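Side-chain contacts in BAG family molecular chaperone regulator 1 (Arabidopsis thaliana, PDB 4HWC), which probably acts as a co-chaperone, its BAG domain binding the ATPase domain of HSP70/HSC70 chaperones and so regulating programmed cell death and stress responses: residues V16-L19 with G20-S24; A37-D40 with L41-I45; K69-V72 with K73-Q76. All blocks are in the same frame, centred on the assembly; numbering follows the deposited sequence.

How the contacts relate
From the N terminus, the chain runs through helix 5-31, helix 38-55 and helix 62-88, the three-helix bundle of the BAG domain. Contact 1 lies on the first, contact 2 at the start of the second and contact 3 on the third. Each is local to one helix, so none closes a long loop. They follow in series, and none nests or crosses. Contact 1 joins the other two: R22 packs on V44 of contact 2, while D17 forms a salt bridge with R74 of contact 3 and V16 packs on V75. Contacts 2 and 3 do not touch. Their centres are about 20 Å apart, on opposite sides of the chain centre.

Contact 1: residues V16-L19 with G20-S24; sequences VDRL and GGRVS
R22 sits one helical turn after R18, and the two side chains run side by side in the same direction. Their guanidinium groups meet at their edges, with R18 NH1 3.2 Å from R22 NE. The two planes are turned 58° apart, so the groups do not stack. Every nitrogen here is a donor, and no hydrogen bond joins the pair. Two like charges this close should repel. E15 probably offsets this in part, because its carboxylate forms a salt bridge with R18 NH2. The approach depends on the shape of R18. Its chain is extended as far as CD and then bends at chi3 (67°), which turns the guanidinium toward R22. The start of the R22 chain lies over the preceding turn, with R22 CB 3.4 Å from L19 O. R22 N donates to R18 O at 3.2 Å. G21 N, bonded mainly to D17 O, also makes a weak bond to R18 O. Contact 1 belongs to the middle and later part of helix 5-31 in the three-helix bundle. L19 and R22 both face helix 38-55. L19 packs on L47 and L48 there, and R22 on V44 and L47. With L19 CG anti to the carbonyl carbon (chi1 -65°), the methyl CD2 comes 4.3 Å from R22 NE, and the leucine flanks the arginine chain. G20 N donates to V16 O at 2.8 Å, the shortest hydrogen bond of the contact. L19 O takes the N-H of V23 at 3.0 Å, and V23 CG2 rests 3.4 Å from the same oxygen. V23 itself packs on T81 of helix 62-88.

Contact 2: residues A37-D40 with L41-I45; sequences AEKD and LVTVI
The first turns of helix 38-55 begin here, where A37 at the N-cap position meets L41 through its backbone. A37 O accepts two N-H groups, D40 N at 2.9 Å and L41 N at 3.3 Å. Two residues on, K39 O is gripped twice by T43. T43 OG1 donates to K39 O at 2.9 Å, and T43 N donates to it at 3.1 Å. The two donors come from opposite faces of the carbonyl plane. The hydroxyl can do this because OG1 lies beside the T43 backbone N (chi1 -69°), back over the preceding turn. T43 OG1 also accepts a hydrogen from a water at 3.1 Å. The same water donates to D40 OD1 at 2.7 Å. It thus bridges carboxylate and hydroxyl, and it uses both of its hydrogens to do so. One donated and one accepted bond probably hold the threonine hydroxyl in this rotation. Elsewhere in the turn, the bent chain of E38 brings OE2 to 4.0 Å from L41 CD1. V42 CG2 lies against the backbone at 3.3 Å from E38 O. In the bundle, L41, D40 and V44 touch F26 of helix 5-31. V44 and I45 meet L82 of helix 62-88, where E38 also touches K86.

Contact 3: residues K69-V72 with K73-Q76; sequences KMQV and KRVQ
R74 N donates to M70 O at 2.9 Å, one of the backbone bonds that carry helix 62-88 through this turn. The R74 side chain then runs beside that of Q71, both pointing the same way. Its chain bends at chi2 and again at chi3 (-71°), which brings the guanidinium next to the glutamine. The Q71 amide meets the guanidinium edge formed by NE and NH1, and the two planes stand almost at right angles, 85° apart. Q71 CD is 4.0 Å from R74 NE. Q71 also packs against V16 and I9 of helix 5-31 and L55 of helix 38-55. With an alanine in place of Q71 the amide is gone, which is likely to open a gap between V16, I9 and L55 and to leave the R74 guanidinium freer to turn. V75 CG2 lies 3.4 Å from Q71 O, on the buried side. Further round the helix, Q76 extends back across V72. Q76 CG comes 3.3 Å from V72 O, and Q76 OE1 lies 3.6 Å from V72 CG1. V72 itself packs on L52 and L55 of helix 38-55. K73 CB rests 3.4 Å from M70 O. R74 NH1 has its strongest partner in D17 of helix 5-31, a salt bridge, and a weak bond to S13 O. The R74 charge is thus probably balanced by the neighbouring helix, with Q71 as its uncharged flank.

Contact 1: residues V16-L19 with G20-S24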
ATOM      1  N   VAL A  16       3.198  -2.920  -4.473  1.00 18.41           N
ATOM      2  CA  VAL A  16       2.638  -1.715  -3.880  1.00 15.79           C
ATOM      3  C   VAL A  16       2.083  -0.845  -5.013  1.00 15.03           C
ATOM      4  O   VAL A  16       1.081  -0.155  -4.830  1.00 12.80           O
ATOM      5  CB  VAL A  16       3.702  -0.940  -3.071  1.00 19.20           C
ATOM      6  CG1 VAL A  16       3.138   0.400  -2.596  1.00 14.89           C
ATOM      7  CG2 VAL A  16       4.120  -1.767  -1.859  1.00 16.23           C
ATOM      8  N   ASP A  17       2.725  -0.876  -6.184  1.00 15.53           N
ATOM      9  CA  ASP A  17       2.231  -0.096  -7.324  1.00 17.36           C
ATOM     10  C   ASP A  17       0.824  -0.569  -7.685  1.00 18.93           C
ATOM     11  O   ASP A  17      -0.078   0.237  -7.936  1.00 18.37           O
ATOM     12  CB  ASP A  17       3.104  -0.280  -8.577  1.00 24.13           C
ATOM     13  CG  ASP A  17       4.489   0.304  -8.427  1.00 30.62           C
ATOM     14  OD1 ASP A  17       4.653   1.250  -7.632  1.00 26.63           O
ATOM     15  OD2 ASP A  17       5.411  -0.175  -9.125  1.00 32.43           O
ATOM     16  N   ARG A  18       0.654  -1.885  -7.724  1.00 19.10           N
ATOM     17  CA  ARG A  18      -0.629  -2.469  -8.079  1.00 19.86           C
ATOM     18  C   ARG A  18      -1.676  -2.197  -7.012  1.00 17.23           C
ATOM     19  O   ARG A  18      -2.818  -1.893  -7.335  1.00 14.24           O
ATOM     20  CB  ARG A  18      -0.491  -3.975  -8.291  1.00 21.82           C
ATOM     21  CG  ARG A  18      -1.681  -4.609  -9.010  1.00 29.12           C
ATOM     22  CD  ARG A  18      -1.562  -6.120  -9.029  1.00 27.98           C
ATOM     23  NE  ARG A  18      -1.680  -6.672  -7.683  1.00 23.92           N
ATOM     24  CZ  ARG A  18      -2.834  -6.859  -7.051  1.00 32.79           C
ATOM     25  NH1 ARG A  18      -3.980  -6.543  -7.643  1.00 31.29           N
ATOM     26  NH2 ARG A  18      -2.841  -7.355  -5.822  1.00 29.08           N
ATOM     27  N   LEU A  19      -1.295  -2.314  -5.741  1.00 15.02           N
ATOM     28  CA  LEU A  19      -2.245  -2.061  -4.663  1.00 14.47           C
ATOM     29  C   LEU A  19      -2.621  -0.585  -4.663  1.00 12.26           C
ATOM     30  O   LEU A  19      -3.734  -0.230  -4.304  1.00 12.32           O
ATOM     31  CB  LEU A  19      -1.654  -2.466  -3.304  1.00 11.52           C
ATOM     32  CG  LEU A  19      -1.395  -3.972  -3.150  1.00 16.11           C
ATOM     33  CD1 LEU A  19      -0.728  -4.261  -1.816  1.00 19.03           C
ATOM     34  CD2 LEU A  19      -2.714  -4.726  -3.258  1.00 19.05           C
ATOM     35  N   GLY A  20      -1.687   0.266  -5.072  1.00 16.74           N
ATOM     36  CA  GLY A  20      -1.946   1.694  -5.133  1.00 16.93           C
ATOM     37  C   GLY A  20      -2.952   1.979  -6.234  1.00 16.66           C
ATOM     38  O   GLY A  20      -3.741   2.923  -6.150  1.00 16.35           O
ATOM     39  N   GLY A  21      -2.915   1.161  -7.282  1.00 16.11           N
ATOM     40  CA  GLY A  21      -3.861   1.327  -8.374  1.00 14.93           C
ATOM     41  C   GLY A  21      -5.259   1.025  -7.866  1.00 16.20           C
ATOM     42  O   GLY A  21      -6.233   1.678  -8.259  1.00 14.60           O
ATOM     43  N   ARG A  22      -5.361   0.028  -6.993  1.00 12.39           N
ATOM     44  CA  ARG A  22      -6.660  -0.316  -6.412  1.00 11.71           C
ATOM     45  C   ARG A  22      -7.151   0.814  -5.523  1.00 14.64           C
ATOM     46  O   ARG A  22      -8.339   1.127  -5.485  1.00 12.61           O
ATOM     47  CB  ARG A  22      -6.554  -1.583  -5.571  1.00 16.70           C
ATOM     48  CG  ARG A  22      -6.208  -2.854  -6.306  1.00 22.97           C
ATOM     49  CD  ARG A  22      -6.927  -3.998  -5.622  1.00 25.67           C
ATOM     50  NE  ARG A  22      -6.187  -5.259  -5.685  1.00 35.88           N
ATOM     51  CZ  ARG A  22      -6.702  -6.415  -5.273  1.00 31.07           C
ATOM     52  NH1 ARG A  22      -7.937  -6.467  -4.789  1.00 32.40           N
ATOM     53  NH2 ARG A  22      -5.952  -7.527  -5.320  1.00 31.92           N
ATOM     54  N   VAL A  23      -6.233   1.444  -4.800  1.00 10.79           N
ATOM     55  CA  VAL A  23      -6.605   2.557  -3.945  1.00 10.73           C
ATOM     56  C   VAL A  23      -7.176   3.656  -4.836  1.00 13.16           C
ATOM     57  O   VAL A  23      -8.241   4.207  -4.554  1.00 12.60           O
ATOM     58  CB  VAL A  23      -5.390   3.108  -3.147  1.00 13.54           C
ATOM     59  CG1 VAL A  23      -5.791   4.387  -2.405  1.00 13.74           C
ATOM     60  CG2 VAL A  23      -4.927   2.066  -2.142  1.00 11.28           C
ATOM     61  N   SER A  24      -6.474   3.952  -5.925  1.00 16.52           N
ATOM     62  CA  SER A  24      -6.920   4.973  -6.868  1.00 18.02           C
ATOM     63  C   SER A  24      -8.299   4.627  -7.433  1.00 15.58           C
ATOM     64  O   SER A  24      -9.135   5.504  -7.616  1.00 16.54           O
ATOM     65  CB  SER A  24      -5.898   5.113  -8.009  1.00 22.23           C
ATOM     66  OG  SER A  24      -6.322   6.074  -8.958  1.00 32.55           O
TER

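Contact 2: residues A37-D40 with L41-I45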
ATOM      1  N   ALA A  37     -17.558  -1.831  -1.445  1.00 38.64           N
ATOM      2  CA  ALA A  37     -17.903  -2.888  -0.504  1.00 43.76           C
ATOM      3  C   ALA A  37     -16.859  -2.880   0.608  1.00 40.95           C
ATOM      4  O   ALA A  37     -15.659  -2.836   0.338  1.00 40.30           O
ATOM      5  CB  ALA A  37     -17.905  -4.241  -1.210  1.00 42.97           C
ATOM      6  N   GLU A  38     -17.316  -2.905   1.855  1.00 59.15           N
ATOM      7  CA  GLU A  38     -16.402  -2.902   2.988  1.00 55.59           C
ATOM      8  C   GLU A  38     -15.420  -4.060   2.859  1.00 50.47           C
ATOM      9  O   GLU A  38     -14.251  -3.935   3.212  1.00 50.65           O
ATOM     10  CB  GLU A  38     -17.185  -3.024   4.296  1.00 57.26           C
ATOM     11  CG  GLU A  38     -18.069  -1.825   4.598  1.00 61.42           C
ATOM     12  CD  GLU A  38     -17.270  -0.577   4.931  1.00 63.98           C
ATOM     13  OE1 GLU A  38     -16.584  -0.572   5.974  1.00 66.22           O
ATOM     14  OE2 GLU A  38     -17.326   0.398   4.151  1.00 63.44           O
ATOM     15  N   LYS A  39     -15.909  -5.180   2.340  1.00 52.38           N
ATOM     16  CA  LYS A  39     -15.095  -6.375   2.151  1.00 51.38           C
ATOM     17  C   LYS A  39     -13.887  -6.107   1.266  1.00 52.26           C
ATOM     18  O   LYS A  39     -12.806  -6.650   1.494  1.00 49.08           O
ATOM     19  CB  LYS A  39     -15.947  -7.487   1.539  1.00 53.36           C
ATOM     20  CG  LYS A  39     -15.164  -8.706   1.075  1.00 58.24           C
ATOM     21  CD  LYS A  39     -16.100  -9.770   0.513  1.00 61.66           C
ATOM     22  CE  LYS A  39     -16.902  -9.241  -0.670  1.00 63.32           C
ATOM     23  NZ  LYS A  39     -17.929 -10.218  -1.131  1.00 58.95           N
ATOM     24  N   ASP A  40     -14.071  -5.276   0.246  1.00 33.98           N
ATOM     25  CA  ASP A  40     -12.977  -4.957  -0.657  1.00 33.48           C
ATOM     26  C   ASP A  40     -11.967  -4.029   0.011  1.00 28.76           C
ATOM     27  O   ASP A  40     -10.762  -4.167  -0.205  1.00 24.40           O
ATOM     28  CB  ASP A  40     -13.521  -4.326  -1.941  1.00 34.13           C
ATOM     29  CG  ASP A  40     -14.325  -5.308  -2.770  1.00 43.87           C
ATOM     30  OD1 ASP A  40     -13.744  -6.317  -3.222  1.00 45.16           O
ATOM     31  OD2 ASP A  40     -15.538  -5.076  -2.967  1.00 45.35           O
ATOM     32  N   LEU A  41     -12.454  -3.091   0.821  1.00 25.36           N
ATOM     33  CA  LEU A  41     -11.562  -2.165   1.519  1.00 20.65           C
ATOM     34  C   LEU A  41     -10.668  -2.937   2.482  1.00 22.07           C
ATOM     35  O   LEU A  41      -9.472  -2.672   2.579  1.00 20.57           O
ATOM     36  CB  LEU A  41     -12.355  -1.112   2.301  1.00 21.89           C
ATOM     37  CG  LEU A  41     -13.055   0.003   1.520  1.00 23.94           C
ATOM     38  CD1 LEU A  41     -13.731   0.953   2.499  1.00 23.58           C
ATOM     39  CD2 LEU A  41     -12.043   0.758   0.675  1.00 24.87           C
ATOM     40  N   VAL A  42     -11.252  -3.898   3.189  1.00 25.34           N
ATOM     41  CA  VAL A  42     -10.492  -4.708   4.138  1.00 23.62           C
ATOM     42  C   VAL A  42      -9.492  -5.608   3.421  1.00 23.82           C
ATOM     43  O   VAL A  42      -8.380  -5.813   3.901  1.00 24.79           O
ATOM     44  CB  VAL A  42     -11.423  -5.590   4.997  1.00 27.91           C
ATOM     45  CG1 VAL A  42     -10.594  -6.480   5.919  1.00 28.03           C
ATOM     46  CG2 VAL A  42     -12.350  -4.714   5.816  1.00 28.89           C
ATOM     47  N   THR A  43      -9.887  -6.148   2.272  1.00 19.50           N
ATOM     48  CA  THR A  43      -9.000  -7.013   1.512  1.00 21.58           C
ATOM     49  C   THR A  43      -7.723  -6.270   1.133  1.00 21.82           C
ATOM     50  O   THR A  43      -6.618  -6.762   1.363  1.00 18.91           O
ATOM     51  CB  THR A  43      -9.672  -7.521   0.214  1.00 24.53           C
ATOM     52  OG1 THR A  43     -10.722  -8.439   0.547  1.00 28.03           O
ATOM     53  CG2 THR A  43      -8.654  -8.221  -0.675  1.00 26.97           C
ATOM     54  N   VAL A  44      -7.883  -5.075   0.568  1.00 15.17           N
ATOM     55  CA  VAL A  44      -6.739  -4.270   0.138  1.00 15.20           C
ATOM     56  C   VAL A  44      -5.894  -3.768   1.315  1.00 14.33           C
ATOM     57  O   VAL A  44      -4.660  -3.770   1.251  1.00 13.08           O
ATOM     58  CB  VAL A  44      -7.221  -3.079  -0.722  1.00 11.56           C
ATOM     59  CG1 VAL A  44      -6.057  -2.217  -1.142  1.00 10.09           C
ATOM     60  CG2 VAL A  44      -7.942  -3.608  -1.966  1.00 17.81           C
ATOM     61  N   ILE A  45      -6.548  -3.329   2.384  1.00 15.38           N
ATOM     62  CA  ILE A  45      -5.802  -2.853   3.546  1.00 14.83           C
ATOM     63  C   ILE A  45      -4.964  -4.014   4.033  1.00 18.56           C
ATOM     64  O   ILE A  45      -3.788  -3.856   4.334  1.00 16.01           O
ATOM     65  CB  ILE A  45      -6.728  -2.398   4.684  1.00 15.86           C
ATOM     66  CG1 ILE A  45      -7.383  -1.071   4.298  1.00 13.47           C
ATOM     67  CG2 ILE A  45      -5.933  -2.241   5.994  1.00 17.63           C
ATOM     68  CD1 ILE A  45      -8.308  -0.521   5.359  1.00 20.43           C
TER
HETATM   69  O   HOH W   1     -12.720  -8.420  -1.843  1.00 37.21           O

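Contact 3: residues K69-V72 with K73-Q76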
ATOM      1  N   LYS A  69      12.660   2.431   3.413  1.00 13.37           N
ATOM      2  CA  LYS A  69      11.838   3.367   4.182  1.00 12.12           C
ATOM      3  C   LYS A  69      10.840   4.090   3.288  1.00 11.21           C
ATOM      4  O   LYS A  69       9.741   4.441   3.728  1.00 10.74           O
ATOM      5  CB  LYS A  69      12.712   4.396   4.906  1.00 11.73           C
ATOM      6  CG  LYS A  69      13.504   3.845   6.083  1.00 15.98           C
ATOM      7  CD  LYS A  69      14.406   4.942   6.651  1.00 21.65           C
ATOM      8  CE  LYS A  69      15.352   4.418   7.712  1.00 27.69           C
ATOM      9  NZ  LYS A  69      16.267   5.507   8.170  1.00 30.66           N
ATOM     10  N   MET A  70      11.218   4.339   2.042  1.00 10.81           N
ATOM     11  CA  MET A  70      10.291   5.005   1.139  1.00 13.87           C
ATOM     12  C   MET A  70       9.110   4.079   0.858  1.00 13.69           C
ATOM     13  O   MET A  70       7.968   4.527   0.819  1.00 11.71           O
ATOM     14  CB  MET A  70      10.960   5.387  -0.187  1.00 15.20           C
ATOM     15  CG  MET A  70       9.963   5.984  -1.197  1.00 20.64           C
ATOM     16  SD  MET A  70      10.687   6.665  -2.708  1.00 30.95           S
ATOM     17  CE  MET A  70      11.162   5.176  -3.573  1.00 27.94           C
ATOM     18  N   GLN A  71       9.375   2.790   0.659  1.00 12.49           N
ATOM     19  CA  GLN A  71       8.279   1.862   0.387  1.00 12.85           C
ATOM     20  C   GLN A  71       7.392   1.735   1.611  1.00 10.70           C
ATOM     21  O   GLN A  71       6.174   1.591   1.499  1.00 10.56           O
ATOM     22  CB  GLN A  71       8.807   0.485  -0.029  1.00 16.10           C
ATOM     23  CG  GLN A  71       9.544   0.501  -1.353  1.00 15.28           C
ATOM     24  CD  GLN A  71       8.709   1.077  -2.493  1.00 22.65           C
ATOM     25  OE1 GLN A  71       9.223   1.803  -3.348  1.00 25.56           O
ATOM     26  NE2 GLN A  71       7.424   0.747  -2.517  1.00 19.90           N
ATOM     27  N   VAL A  72       7.997   1.788   2.791  1.00 11.34           N
ATOM     28  CA  VAL A  72       7.217   1.705   4.016  1.00 10.91           C
ATOM     29  C   VAL A  72       6.278   2.909   4.079  1.00 11.53           C
ATOM     30  O   VAL A  72       5.107   2.783   4.433  1.00 10.93           O
ATOM     31  CB  VAL A  72       8.128   1.714   5.258  1.00 11.60           C
ATOM     32  CG1 VAL A  72       7.294   1.912   6.508  1.00 13.32           C
ATOM     33  CG2 VAL A  72       8.906   0.395   5.347  1.00 14.95           C
ATOM     34  N   LYS A  73       6.806   4.075   3.729  1.00  9.74           N
ATOM     35  CA  LYS A  73       6.017   5.307   3.751  1.00 11.90           C
ATOM     36  C   LYS A  73       4.870   5.242   2.753  1.00 12.32           C
ATOM     37  O   LYS A  73       3.769   5.723   3.032  1.00 12.15           O
ATOM     38  CB  LYS A  73       6.910   6.509   3.435  1.00 11.96           C
ATOM     39  CG  LYS A  73       6.186   7.854   3.478  1.00 14.48           C
ATOM     40  CD  LYS A  73       5.630   8.134   4.867  1.00 17.79           C
ATOM     41  CE  LYS A  73       5.010   9.531   4.934  1.00 21.23           C
ATOM     42  NZ  LYS A  73       4.502   9.818   6.296  1.00 24.73           N
ATOM     43  N   ARG A  74       5.131   4.656   1.588  1.00 10.80           N
ATOM     44  CA  ARG A  74       4.095   4.531   0.564  1.00 12.78           C
ATOM     45  C   ARG A  74       2.924   3.729   1.107  1.00 10.78           C
ATOM     46  O   ARG A  74       1.776   4.120   0.943  1.00 10.45           O
ATOM     47  CB  ARG A  74       4.631   3.817  -0.681  1.00 16.12           C
ATOM     48  CG  ARG A  74       5.369   4.702  -1.654  1.00 23.06           C
ATOM     49  CD  ARG A  74       4.916   4.387  -3.073  1.00 24.55           C
ATOM     50  NE  ARG A  74       5.392   3.092  -3.520  1.00 29.92           N
ATOM     51  CZ  ARG A  74       4.949   2.454  -4.597  1.00 23.83           C
ATOM     52  NH1 ARG A  74       5.464   1.282  -4.911  1.00 25.96           N
ATOM     53  NH2 ARG A  74       3.983   2.973  -5.345  1.00 25.46           N
ATOM     54  N   VAL A  75       3.225   2.596   1.741  1.00 11.50           N
ATOM     55  CA  VAL A  75       2.199   1.727   2.303  1.00 11.38           C
ATOM     56  C   VAL A  75       1.414   2.409   3.420  1.00 12.47           C
ATOM     57  O   VAL A  75       0.186   2.304   3.480  1.00 11.46           O
ATOM     58  CB  VAL A  75       2.813   0.416   2.848  1.00 13.50           C
ATOM     59  CG1 VAL A  75       1.738  -0.406   3.558  1.00 13.42           C
ATOM     60  CG2 VAL A  75       3.402  -0.392   1.702  1.00 16.10           C
ATOM     61  N   GLN A  76       2.125   3.096   4.311  1.00 12.11           N
ATOM     62  CA  GLN A  76       1.472   3.809   5.396  1.00 12.53           C
ATOM     63  C   GLN A  76       0.492   4.838   4.825  1.00 10.68           C
ATOM     64  O   GLN A  76      -0.623   4.993   5.328  1.00 14.22           O
ATOM     65  CB  GLN A  76       2.519   4.499   6.283  1.00 12.89           C
ATOM     66  CG  GLN A  76       3.324   3.523   7.145  1.00 18.06           C
ATOM     67  CD  GLN A  76       4.492   4.174   7.867  1.00 22.13           C
ATOM     68  OE1 GLN A  76       5.092   3.575   8.763  1.00 25.68           O
ATOM     69  NE2 GLN A  76       4.829   5.391   7.472  1.00 22.90           N
TER